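Local coordinates for conserved hypothetical protein (Bacteroides thetaiotaomicron, PDB 2HQY) that is of unknown function but binds coenzyme A and is probably an acyl- or aminoacyltransferase of the acetyltransferase clan, at residues Arg118-Arg127 / Glu259-Leu270. Sequence-based numbering, arbitrary orientation.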
# COMPACT_ATOMS: atom_id res chain seq x y z
N ARG A 118 15.35 12.95 17.37
CA ARG A 118 14.65 12.68 18.61
C ARG A 118 13.12 12.47 18.41
O ARG A 118 12.47 11.77 19.19
CB ARG A 118 14.96 13.83 19.57
CG ARG A 118 14.20 13.83 20.87
CD ARG A 118 14.48 12.58 21.71
NE ARG A 118 13.73 12.65 22.97
CZ ARG A 118 12.42 12.44 23.07
NH1 ARG A 118 11.71 12.11 21.99
NH2 ARG A 118 11.82 12.54 24.26
N ALA A 119 12.57 13.06 17.35
CA ALA A 119 11.16 12.91 16.99
C ALA A 119 10.78 11.46 16.80
O ALA A 119 9.62 11.10 16.97
CB ALA A 119 10.87 13.67 15.73
N TYR A 120 11.75 10.63 16.43
CA TYR A 120 11.52 9.21 16.14
C TYR A 120 11.92 8.21 17.21
O TYR A 120 11.80 7.00 16.99
CB TYR A 120 12.14 8.86 14.79
CG TYR A 120 11.60 9.76 13.71
CD1 TYR A 120 10.25 9.73 13.37
CD2 TYR A 120 12.42 10.68 13.08
CE1 TYR A 120 9.74 10.58 12.40
CE2 TYR A 120 11.92 11.52 12.12
CZ TYR A 120 10.59 11.47 11.79
OH TYR A 120 10.11 12.33 10.82
N ALA A 121 12.36 8.70 18.35
CA ALA A 121 12.71 7.82 19.48
C ALA A 121 11.44 7.17 20.02
O ALA A 121 10.39 7.81 20.01
CB ALA A 121 13.42 8.62 20.58
N ASP A 122 11.55 5.93 20.49
CA ASP A 122 10.42 5.22 21.11
C ASP A 122 10.45 5.41 22.61
O ASP A 122 11.52 5.38 23.25
CB ASP A 122 10.47 3.71 20.87
CG ASP A 122 10.09 3.30 19.46
OD1 ASP A 122 9.53 4.11 18.68
OD2 ASP A 122 10.35 2.12 19.16
N TYR A 123 9.27 5.57 23.18
CA TYR A 123 9.10 5.63 24.62
C TYR A 123 8.84 4.21 25.14
O TYR A 123 7.87 3.56 24.73
CB TYR A 123 7.91 6.53 24.95
CG TYR A 123 8.22 7.99 24.82
CD1 TYR A 123 8.48 8.77 25.95
CD2 TYR A 123 8.28 8.60 23.55
CE1 TYR A 123 8.77 10.12 25.85
CE2 TYR A 123 8.57 9.94 23.42
CZ TYR A 123 8.82 10.70 24.58
OH TYR A 123 9.13 12.03 24.46
N ILE A 124 9.70 3.75 26.04
CA ILE A 124 9.61 2.41 26.64
C ILE A 124 9.36 2.52 28.16
O ILE A 124 10.02 3.29 28.87
CB ILE A 124 10.87 1.56 26.29
CG1 ILE A 124 10.94 1.42 24.75
CG2 ILE A 124 10.86 0.20 27.04
CD1 ILE A 124 11.76 0.27 24.22
N TYR A 125 8.36 1.79 28.62
CA TYR A 125 7.89 1.82 30.01
C TYR A 125 7.90 0.40 30.58
O TYR A 125 7.88 -0.57 29.83
CB TYR A 125 6.44 2.32 30.02
CG TYR A 125 6.23 3.67 29.37
CD1 TYR A 125 6.32 4.86 30.11
CD2 TYR A 125 5.94 3.75 28.01
CE1 TYR A 125 6.12 6.09 29.49
CE2 TYR A 125 5.75 4.95 27.38
CZ TYR A 125 5.82 6.11 28.11
OH TYR A 125 5.59 7.27 27.44
N LEU A 126 7.94 0.30 31.91
CA LEU A 126 7.74 -0.99 32.58
C LEU A 126 6.25 -1.29 32.57
O LEU A 126 5.45 -0.45 32.96
CB LEU A 126 8.21 -0.95 34.02
CG LEU A 126 9.72 -0.77 34.24
CD1 LEU A 126 10.09 -0.55 35.72
CD2 LEU A 126 10.50 -1.95 33.63
N ARG A 127 5.88 -2.50 32.14
CA ARG A 127 4.48 -2.93 32.25
C ARG A 127 3.99 -2.84 33.69
O ARG A 127 2.86 -2.43 33.93
CB ARG A 127 4.33 -4.36 31.72
CG ARG A 127 2.87 -4.84 31.54
CD ARG A 127 2.74 -6.34 31.79
NE ARG A 127 2.56 -6.55 33.21
CZ ARG A 127 1.38 -6.68 33.81
NH1 ARG A 127 0.24 -6.67 33.13
NH2 ARG A 127 1.35 -6.84 35.11
N GLU A 259 2.21 -10.99 31.39
CA GLU A 259 3.30 -10.59 32.30
C GLU A 259 4.71 -10.78 31.74
O GLU A 259 5.62 -10.09 32.17
CB GLU A 259 3.18 -11.25 33.70
CG GLU A 259 2.14 -10.55 34.59
CD GLU A 259 2.35 -10.75 36.10
OE1 GLU A 259 2.04 -9.79 36.86
OE2 GLU A 259 2.81 -11.85 36.54
N GLN A 260 4.88 -11.69 30.77
CA GLN A 260 6.21 -11.90 30.19
C GLN A 260 6.73 -10.65 29.45
O GLN A 260 7.93 -10.48 29.25
CB GLN A 260 6.24 -13.13 29.26
CG GLN A 260 5.40 -13.01 27.99
CD GLN A 260 4.09 -13.79 28.07
OE1 GLN A 260 3.64 -14.34 27.06
NE2 GLN A 260 3.49 -13.87 29.26
N TYR A 261 5.81 -9.77 29.05
CA TYR A 261 6.19 -8.50 28.42
C TYR A 261 6.51 -7.49 29.51
O TYR A 261 5.63 -6.74 29.95
CB TYR A 261 5.09 -8.02 27.45
CG TYR A 261 4.79 -9.10 26.46
CD1 TYR A 261 5.75 -9.48 25.50
CD2 TYR A 261 3.58 -9.79 26.49
CE1 TYR A 261 5.50 -10.50 24.60
CE2 TYR A 261 3.31 -10.82 25.57
CZ TYR A 261 4.28 -11.17 24.66
OH TYR A 261 4.04 -12.19 23.80
N ILE A 262 7.76 -7.50 29.94
CA ILE A 262 8.30 -6.60 30.96
C ILE A 262 8.20 -5.14 30.54
O ILE A 262 7.99 -4.27 31.38
CB ILE A 262 9.80 -6.99 31.26
CG1 ILE A 262 9.84 -8.26 32.12
CG2 ILE A 262 10.53 -5.93 32.06
CD1 ILE A 262 9.81 -9.53 31.36
N TYR A 263 8.35 -4.90 29.23
CA TYR A 263 8.41 -3.55 28.69
C TYR A 263 7.20 -3.27 27.82
O TYR A 263 6.70 -4.16 27.13
CB TYR A 263 9.67 -3.35 27.85
CG TYR A 263 10.91 -3.61 28.65
CD1 TYR A 263 11.30 -2.71 29.62
CD2 TYR A 263 11.65 -4.77 28.46
CE1 TYR A 263 12.43 -2.95 30.41
CE2 TYR A 263 12.79 -5.02 29.23
CZ TYR A 263 13.17 -4.10 30.19
OH TYR A 263 14.29 -4.32 30.96
N ILE A 264 6.75 -2.02 27.85
CA ILE A 264 5.67 -1.59 26.95
C ILE A 264 6.23 -0.46 26.10
O ILE A 264 6.73 0.53 26.64
CB ILE A 264 4.40 -1.10 27.70
CG1 ILE A 264 3.77 -2.21 28.55
CG2 ILE A 264 3.37 -0.58 26.65
CD1 ILE A 264 2.57 -1.72 29.40
N ASN A 265 6.21 -0.62 24.78
CA ASN A 265 6.69 0.40 23.87
C ASN A 265 5.46 1.17 23.32
O ASN A 265 4.62 0.60 22.59
CB ASN A 265 7.49 -0.26 22.73
CG ASN A 265 8.10 0.76 21.75
OD1 ASN A 265 7.54 1.84 21.51
ND2 ASN A 265 9.24 0.40 21.15
N ARG A 266 5.34 2.44 23.69
CA ARG A 266 4.20 3.29 23.23
C ARG A 266 4.60 4.25 22.11
O ARG A 266 3.93 5.27 21.88
CB ARG A 266 3.55 4.02 24.42
CG ARG A 266 2.97 3.04 25.45
CD ARG A 266 2.38 3.70 26.70
NE ARG A 266 1.38 4.69 26.34
CZ ARG A 266 0.10 4.45 26.08
NH1 ARG A 266 -0.41 3.23 26.16
NH2 ARG A 266 -0.67 5.48 25.74
N GLU A 267 5.69 3.94 21.42
CA GLU A 267 6.06 4.60 20.15
C GLU A 267 6.54 6.05 20.32
O GLU A 267 7.04 6.42 21.39
CB GLU A 267 4.95 4.41 19.07
CG GLU A 267 4.43 2.95 19.09
CD GLU A 267 3.75 2.48 17.80
OE1 GLU A 267 3.22 3.31 17.04
OE2 GLU A 267 3.76 1.25 17.55
N GLU A 268 6.42 6.85 19.28
CA GLU A 268 7.19 8.10 19.18
C GLU A 268 6.35 9.33 19.48
O GLU A 268 5.12 9.27 19.43
CB GLU A 268 7.78 8.21 17.78
CG GLU A 268 8.59 7.00 17.38
CD GLU A 268 7.98 6.21 16.27
OE1 GLU A 268 6.73 6.03 16.27
OE2 GLU A 268 8.77 5.76 15.39
N ASP A 269 7.01 10.46 19.77
CA ASP A 269 6.28 11.72 19.92
C ASP A 269 6.21 12.55 18.64
O ASP A 269 5.48 13.54 18.59
CB ASP A 269 6.77 12.56 21.12
CG ASP A 269 8.23 13.01 21.00
OD1 ASP A 269 8.69 13.40 19.89
OD2 ASP A 269 8.91 13.04 22.06
N LEU A 270 6.98 12.15 17.61
CA LEU A 270 6.97 12.83 16.29
C LEU A 270 7.35 14.32 16.36
O LEU A 270 7.08 15.10 15.43
CB LEU A 270 5.61 12.63 15.57
CG LEU A 270 5.19 11.17 15.33
CD1 LEU A 270 3.90 11.11 14.49
CD2 LEU A 270 6.32 10.36 14.67
O HOH W 1 9.81 10.39 20.16
O HOH W 2 2.86 7.07 26.80
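Asp269 OD2 is gripped by both Tyr123 and Arg118, which also bond to each other. Tyr123 OH donates to the anti lone pair of Asp269 OD2 at 2.6 Å, while Arg118 NH1 comes to the same oxygen from above the carboxylate plane at 3.0 Å. Arg118 NH2 closes the triangle with a nearly straight bond to Tyr123 OH (2.7 Å), which lies in the guanidinium plane. A chi1 of 63°, with CG between backbone N and carbonyl carbon, brings the Asp269 carboxylate to both partners; Arg276 of helix 273-281 adds a second salt bridge. A phenylalanine in place of Tyr123 would probably leave Arg118 NH2 without its acceptor and Asp269 with one donor fewer. Farther along, Tyr125 and Ile264 exchange backbone bonds. Asn265 OD1 accepts from Glu267 N in an Asx turn, and Glu267 O accepts from Tyr123 N. Asn265 ND2 also points straight at Asp122 OD2 (2.9 Å), meeting it from above the carboxylate plane. Lys290 bridges Asp122 and Glu268. Strand 122-126 lies between strands 263-265 and 286-295, antiparallel to both. Asp269, facing two arginines and a phenol donor, is likely to stay ionised, one residue before Leu270, which touches coenzyme A.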